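Local coordinates for protein phosphoacetylglucosamine mutase (Aspergillus lentulus, PDB 5O9X) that catalyses the interconversion of N-acetylglucosamine 6-phosphate and N-acetylglucosamine 1-phosphate, a step on the route to UDP-N-acetylglucosamine, at residues Lys364-Ala369 and Tyr378-Gly383; Asp419-Ala424 and Met432-Ala437. The protein carries 1 engineered substitution. All coordinates share one frame; numbering follows the deposited sequence.

Interaction 1 of 2, residues Lys364-Ala369 and Tyr378-Gly383; sequences KHLHHA and YFEANG. With G16 (1,6-di-O-phosphono-alpha-D-glucopyranose), chain B.
Tyr378 lays one face of its ring along the backbone of Leu366 and His367. His367 CA sits over that face, 4.0 Å from the Tyr378 ring centroid and 21° off the normal, a CH-pi contact, while Leu366 CB reaches Tyr378 CD1 at 3.5 Å near the rim. With CG placed between its backbone N and carbonyl carbon (chi1 58°), the tyrosine is turned alongside His367, and the two side chains run the same way. The Tyr378 hydroxyl lies at the edge of the imidazole, near its plane, with OH 2.9 Å from His367 CD2; the two rings are set obliquely, their planes at 59°. Phe379 directs its side chain away from the helix and offers its backbone instead, its O atom 3.6 Å from Leu366 CD2. Glu380 then passes its CG across both methyls of Leu366, so that the leucine packs against the aliphatic part of a side chain whose carboxylate turns to the ligand. Each carboxylate oxygen accepts one sugar hydroxyl, Glu380 OE1 from G16 O3 at 2.5 Å and Glu380 OE2 from G16 O4 at 2.8 Å; OE2 also takes the Gly362 amide, which helps fix the carboxylate. Asn382 ND2 adds a weak bond to G16 O4 at 2.9 Å. A type I turn from Glu380 to Gly383 brings both residues to the sugar, as in the sugar-binding loop of the phosphohexomutase family, where a glutamate in domain III reads the 3- and 4-hydroxyls. The turn links antiparallel strands 375-379 and 385-389, joined through Tyr378 and Thr386, while helix 363-370 sets Leu366 on strands 332-337 and 356-359, and helix 306-324 receives Phe379.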
loop_
_atom_site.group_PDB
_atom_site.type_symbol
_atom_site.label_atom_id
_atom_site.label_comp_id
_atom_site.label_asym_id
_atom_site.label_seq_id
_atom_site.Cartn_x
_atom_site.Cartn_y
_atom_site.Cartn_z
ATOM N N LYS A 364 -3.811 1.668 -6.599
ATOM C CA LYS A 364 -4.976 1.577 -7.452
ATOM C C LYS A 364 -4.568 1.330 -8.909
ATOM O O LYS A 364 -5.088 0.440 -9.586
ATOM C CB LYS A 364 -5.861 2.849 -7.246
ATOM C CG LYS A 364 -5.202 4.218 -7.637
ATOM C CD LYS A 364 -5.751 5.418 -6.827
ATOM C CE LYS A 364 -5.538 6.810 -7.462
ATOM N NZ LYS A 364 -5.998 7.989 -6.593
ATOM N N HIS A 365 -3.596 2.101 -9.401
ATOM C CA HIS A 365 -3.074 1.928 -10.760
ATOM C C HIS A 365 -2.348 0.605 -10.987
ATOM O O HIS A 365 -2.436 0.006 -12.104
ATOM C CB HIS A 365 -2.122 3.096 -11.080
ATOM C CG HIS A 365 -2.810 4.425 -10.948
ATOM N ND1 HIS A 365 -3.872 4.794 -11.748
ATOM C CD2 HIS A 365 -2.579 5.470 -10.125
ATOM C CE1 HIS A 365 -4.265 6.012 -11.419
ATOM N NE2 HIS A 365 -3.501 6.446 -10.426
ATOM N N LEU A 366 -1.547 0.175 -9.999
ATOM C CA LEU A 366 -0.832 -1.094 -10.209
ATOM C C LEU A 366 -1.807 -2.264 -10.260
ATOM O O LEU A 366 -1.590 -3.176 -11.056
ATOM C CB LEU A 366 0.232 -1.419 -9.097
ATOM C CG LEU A 366 1.514 -0.544 -9.204
ATOM C CD1 LEU A 366 1.379 0.855 -8.535
ATOM C CD2 LEU A 366 2.649 -1.284 -8.442
ATOM N N HIS A 367 -2.789 -2.246 -9.358
ATOM C CA HIS A 367 -3.796 -3.307 -9.219
ATOM C C HIS A 367 -4.542 -3.403 -10.534
ATOM O O HIS A 367 -4.662 -4.508 -11.097
ATOM C CB HIS A 367 -4.807 -2.982 -8.112
ATOM C CG HIS A 367 -5.925 -3.982 -8.006
ATOM N ND1 HIS A 367 -7.238 -3.674 -8.310
ATOM C CD2 HIS A 367 -5.912 -5.300 -7.667
ATOM C CE1 HIS A 367 -7.982 -4.759 -8.160
ATOM N NE2 HIS A 367 -7.197 -5.759 -7.792
ATOM N N HIS A 368 -4.984 -2.249 -11.030
ATOM C CA HIS A 368 -5.618 -2.164 -12.404
ATOM C C HIS A 368 -4.858 -2.876 -13.489
ATOM O O HIS A 368 -5.461 -3.654 -14.234
ATOM C CB HIS A 368 -5.905 -0.712 -12.848
ATOM C CG HIS A 368 -6.697 -0.595 -14.135
ATOM N ND1 HIS A 368 -6.108 -0.445 -15.384
ATOM C CD2 HIS A 368 -8.041 -0.544 -14.352
ATOM C CE1 HIS A 368 -7.048 -0.344 -16.314
ATOM N NE2 HIS A 368 -8.230 -0.394 -15.715
ATOM N N ALA A 369 -3.543 -2.629 -13.619
ATOM C CA ALA A 369 -2.730 -3.226 -14.698
ATOM C C ALA A 369 -2.486 -4.709 -14.479
ATOM O O ALA A 369 -2.300 -5.478 -15.461
ATOM C CB ALA A 369 -1.368 -2.500 -14.834
ATOM N N TYR A 378 2.449 -7.315 -8.263
ATOM C CA TYR A 378 2.701 -5.866 -8.298
ATOM C C TYR A 378 3.197 -5.263 -6.982
ATOM O O TYR A 378 2.558 -5.412 -5.961
ATOM C CB TYR A 378 1.481 -5.113 -8.819
ATOM C CG TYR A 378 0.187 -5.289 -8.055
ATOM C CD1 TYR A 378 -0.288 -4.303 -7.127
ATOM C CD2 TYR A 378 -0.584 -6.410 -8.291
ATOM C CE1 TYR A 378 -1.524 -4.514 -6.462
ATOM C CE2 TYR A 378 -1.781 -6.627 -7.625
ATOM C CZ TYR A 378 -2.257 -5.673 -6.779
ATOM O OH TYR A 378 -3.461 -6.013 -6.229
ATOM N N PHE A 379 4.376 -4.658 -7.024
ATOM C CA PHE A 379 4.964 -3.939 -5.867
ATOM C C PHE A 379 5.429 -2.543 -6.280
ATOM O O PHE A 379 5.905 -2.417 -7.403
ATOM C CB PHE A 379 6.114 -4.762 -5.231
ATOM C CG PHE A 379 5.631 -5.875 -4.335
ATOM C CD1 PHE A 379 5.643 -5.724 -2.968
ATOM C CD2 PHE A 379 5.134 -7.083 -4.899
ATOM C CE1 PHE A 379 5.172 -6.732 -2.117
ATOM C CE2 PHE A 379 4.638 -8.108 -4.075
ATOM C CZ PHE A 379 4.696 -7.909 -2.672
ATOM N N GLU A 380 5.382 -1.550 -5.379
ATOM C CA GLU A 380 6.103 -0.334 -5.560
ATOM C C GLU A 380 7.392 -0.524 -4.825
ATOM O O GLU A 380 7.420 -1.338 -3.867
ATOM C CB GLU A 380 5.290 0.849 -4.971
ATOM C CG GLU A 380 4.019 1.042 -5.815
ATOM C CD GLU A 380 3.188 2.203 -5.300
ATOM O OE1 GLU A 380 2.472 2.036 -4.289
ATOM O OE2 GLU A 380 3.260 3.267 -5.896
ATOM N N ALA A 381 8.457 0.173 -5.257
ATOM C CA ALA A 381 9.766 0.067 -4.604
ATOM C C ALA A 381 9.672 0.321 -3.103
ATOM O O ALA A 381 10.479 -0.217 -2.339
ATOM C CB ALA A 381 10.784 1.067 -5.313
ATOM N N ASN A 382 8.743 1.206 -2.684
ATOM C CA ASN A 382 8.621 1.598 -1.275
ATOM C C ASN A 382 8.073 0.442 -0.414
ATOM O O ASN A 382 7.949 0.591 0.813
ATOM C CB ASN A 382 7.674 2.850 -1.129
ATOM C CG ASN A 382 6.236 2.591 -1.593
ATOM O OD1 ASN A 382 5.752 1.481 -1.524
ATOM N ND2 ASN A 382 5.542 3.640 -2.041
ATOM N N GLY A 383 7.658 -0.673 -1.059
ATOM C CA GLY A 383 7.227 -1.887 -0.288
ATOM C C GLY A 383 5.721 -2.114 -0.179
ATOM O O GLY A 383 5.277 -3.069 0.446
HETATM C C1 G16 B . 0.717 6.061 -0.621
HETATM C C2 G16 B . 0.183 5.189 -1.754
HETATM C C3 G16 B . 1.371 4.547 -2.540
HETATM C C4 G16 B . 2.377 5.551 -3.073
HETATM C C5 G16 B . 2.876 6.382 -1.898
HETATM C C6 G16 B . 3.662 7.614 -2.283
HETATM O O1 G16 B . 1.436 5.234 0.300
HETATM O O2 G16 B . -0.759 4.162 -1.315
HETATM O O3 G16 B . 0.820 3.742 -3.504
HETATM O O4 G16 B . 3.584 4.953 -3.721
HETATM O O5 G16 B . 1.783 7.009 -1.184
HETATM O O6 G16 B . 2.758 8.467 -3.119
HETATM P P G16 B . 3.289 9.924 -3.597
HETATM O O1P G16 B . 4.677 9.751 -4.256
HETATM O O2P G16 B . 3.451 10.804 -2.335
HETATM O O3P G16 B . 2.203 10.561 -4.490
HETATM P "P'" G16 B . 1.022 5.092 1.878
HETATM O O1X G16 B . -0.527 5.157 1.969
HETATM O O2X G16 B . 1.558 6.368 2.604
HETATM O O3X G16 B . 1.734 3.911 2.441
#

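Interaction 2 of 2, residues Asp419-Ala424 and Met432-Ala437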
loop_
_atom_site.group_PDB
_atom_site.type_symbol
_atom_site.label_atom_id
_atom_site.label_comp_id
_atom_site.label_asym_id
_atom_site.label_seq_id
_atom_site.Cartn_x
_atom_site.Cartn_y
_atom_site.Cartn_z
ATOM N N ASP A 419 -4.154 -18.485 -0.623
ATOM C CA ASP A 419 -4.881 -18.080 0.620
ATOM C C ASP A 419 -4.075 -17.184 1.556
ATOM O O ASP A 419 -4.624 -16.509 2.440
ATOM C CB ASP A 419 -5.326 -19.304 1.424
ATOM C CG ASP A 419 -6.461 -20.012 0.755
ATOM O OD1 ASP A 419 -7.390 -19.340 0.219
ATOM O OD2 ASP A 419 -6.358 -21.226 0.701
ATOM N N LEU A 420 -2.759 -17.235 1.405
ATOM C CA LEU A 420 -1.874 -16.427 2.245
ATOM C C LEU A 420 -1.887 -14.959 1.705
ATOM O O LEU A 420 -1.915 -14.014 2.503
ATOM C CB LEU A 420 -0.459 -16.989 2.268
ATOM C CG LEU A 420 0.625 -16.217 3.076
ATOM C CD1 LEU A 420 0.394 -16.372 4.595
ATOM C CD2 LEU A 420 2.068 -16.652 2.811
ATOM N N ILE A 421 -1.898 -14.813 0.373
ATOM C CA ILE A 421 -1.615 -13.506 -0.231
ATOM C C ILE A 421 -2.836 -12.653 -0.217
ATOM O O ILE A 421 -3.850 -13.031 -0.812
ATOM C CB ILE A 421 -0.776 -13.581 -1.551
ATOM C CG1 ILE A 421 0.623 -13.899 -1.130
ATOM C CG2 ILE A 421 -0.658 -12.241 -2.254
ATOM C CD1 ILE A 421 1.031 -13.054 0.101
ATOM N N ASN A 422 -2.733 -11.514 0.500
ATOM C CA ASN A 422 -3.853 -10.639 0.668
ATOM C C ASN A 422 -4.191 -10.056 -0.704
ATOM O O ASN A 422 -3.419 -9.329 -1.324
ATOM C CB ASN A 422 -3.577 -9.582 1.739
ATOM C CG ASN A 422 -4.854 -8.917 2.277
ATOM O OD1 ASN A 422 -5.769 -8.571 1.487
ATOM N ND2 ASN A 422 -4.920 -8.716 3.640
ATOM N N GLN A 423 -5.349 -10.445 -1.191
ATOM C CA GLN A 423 -5.766 -10.100 -2.521
ATOM C C GLN A 423 -6.266 -8.630 -2.541
ATOM O O GLN A 423 -6.811 -8.145 -1.521
ATOM C CB GLN A 423 -6.823 -11.130 -2.941
ATOM C CG GLN A 423 -6.311 -12.575 -2.839
ATOM C CD GLN A 423 -5.157 -12.831 -3.823
ATOM O OE1 GLN A 423 -5.346 -12.789 -5.058
ATOM N NE2 GLN A 423 -3.954 -13.074 -3.285
ATOM N N ALA A 424 -6.004 -7.951 -3.682
ATOM C CA ALA A 424 -6.307 -6.504 -4.026
ATOM C C ALA A 424 -5.285 -5.411 -3.590
ATOM O O ALA A 424 -4.309 -5.091 -4.315
ATOM C CB ALA A 424 -7.758 -6.099 -3.713
ATOM N N MET A 432 5.329 -10.165 4.359
ATOM C CA MET A 432 6.442 -10.664 5.176
ATOM C C MET A 432 6.391 -12.218 5.318
ATOM O O MET A 432 7.414 -12.888 5.118
ATOM C CB MET A 432 6.305 -10.052 6.521
ATOM C CG MET A 432 7.471 -10.102 7.445
ATOM S SD MET A 432 6.852 -10.495 9.118
ATOM C CE MET A 432 6.953 -12.288 8.660
ATOM N N LEU A 433 5.206 -12.799 5.634
ATOM C CA LEU A 433 5.180 -14.275 5.762
ATOM C C LEU A 433 5.487 -14.923 4.381
ATOM O O LEU A 433 6.094 -15.996 4.287
ATOM C CB LEU A 433 3.761 -14.740 6.229
ATOM C CG LEU A 433 3.378 -14.281 7.680
ATOM C CD1 LEU A 433 1.901 -14.638 7.969
ATOM C CD2 LEU A 433 4.328 -14.908 8.728
ATOM N N LEU A 434 4.968 -14.311 3.312
ATOM C CA LEU A 434 5.298 -14.764 1.956
ATOM C C LEU A 434 6.805 -14.833 1.704
ATOM O O LEU A 434 7.334 -15.897 1.289
ATOM C CB LEU A 434 4.645 -13.865 0.919
ATOM C CG LEU A 434 5.012 -14.066 -0.582
ATOM C CD1 LEU A 434 4.505 -15.387 -1.083
ATOM C CD2 LEU A 434 4.498 -12.925 -1.434
ATOM N N VAL A 435 7.493 -13.760 1.993
ATOM C CA VAL A 435 8.957 -13.724 1.816
ATOM C C VAL A 435 9.655 -14.794 2.684
ATOM O O VAL A 435 10.516 -15.573 2.197
ATOM C CB VAL A 435 9.519 -12.347 2.191
ATOM C CG1 VAL A 435 11.032 -12.398 2.282
ATOM C CG2 VAL A 435 9.093 -11.308 1.125
ATOM N N GLU A 436 9.211 -14.889 3.918
ATOM C CA GLU A 436 9.763 -15.940 4.812
ATOM C C GLU A 436 9.587 -17.369 4.243
ATOM O O GLU A 436 10.548 -18.174 4.292
ATOM C CB GLU A 436 9.173 -15.841 6.235
ATOM C CG GLU A 436 9.689 -14.556 7.015
ATOM C CD GLU A 436 11.224 -14.488 7.100
ATOM O OE1 GLU A 436 11.870 -15.512 7.475
ATOM O OE2 GLU A 436 11.811 -13.429 6.762
ATOM N N ALA A 437 8.362 -17.665 3.752
ATOM C CA ALA A 437 8.062 -18.938 3.146
ATOM C C ALA A 437 8.921 -19.148 1.902
ATOM O O ALA A 437 9.471 -20.251 1.701
ATOM C CB ALA A 437 6.562 -19.013 2.767
#
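Leu420 pushes its forked end into the shallow hollow between the side chains of Leu433 and Leu434. One prong, Leu420 CD1, rests against Leu433, 4.1 Å from Leu433 CD1 and about as far from its CB. The other, Leu420 CD2, drops onto the helix backbone itself and comes within 3.8 Å of Leu434 N. Leu420 and Leu433 meet at about a right angle, branch against branch. The next bump is Ile421, the first residue to depart from helical angles at the end of helix 405-420. Its CB bond does not aim at the partner helix, yet CG1, held beside the backbone N (chi1 -74°), carries Ile421 CD1 forward until it touches Leu434 CB at 3.8 Å. Leu434 CD2 lies equally close to that methyl, so Ile421 CD1 nestles in the angle between the CB and one branch of the leucine, again with the side chains crossed nearly perpendicular. Leu434 is thereby flanked by Leu420 near its backbone and by Ile421 further out. The side chains that meet are all aliphatic and all buried; Ser430 OG, near the start of helix 428-442, is hydrogen-bonded to Leu420 O at the end of helix 405-420. Helix 188-202 approaches the same cluster, with Ala198 on Leu420 and Phe199 on Leu433, while Ile387 of strand 385-389 touches both Ile421 and Leu434. Two consecutive helices, 405-420 and 428-442, joined by a short loop and meeting through leucine and isoleucine side chains, thus form a pair of sequential helices in the mutase's alpha/beta domain III, packed against its sheet and against a helix from the domain II sequence range.

The contacts follow one another along the chain without nesting or crossing. From helix 363-370 the chain turns back through strand 375-379, and interaction 1 closes that short alpha-beta connection at the sugar pocket. It then continues through strand 385-389 and on to helix 405-420, where interaction 2 closes the loop leading into helix 428-442. Their centres lie about 15 Å apart. Strand 385-389 bridges them: Thr386 pairs with Tyr378 through the backbone and bonds Asn422 O through its hydroxyl. Tyr378 OH also lies beside Ala424 O, a probable hydrogen bond whose 2.3 Å length is doubtfully short. Both contacts belong to domain III.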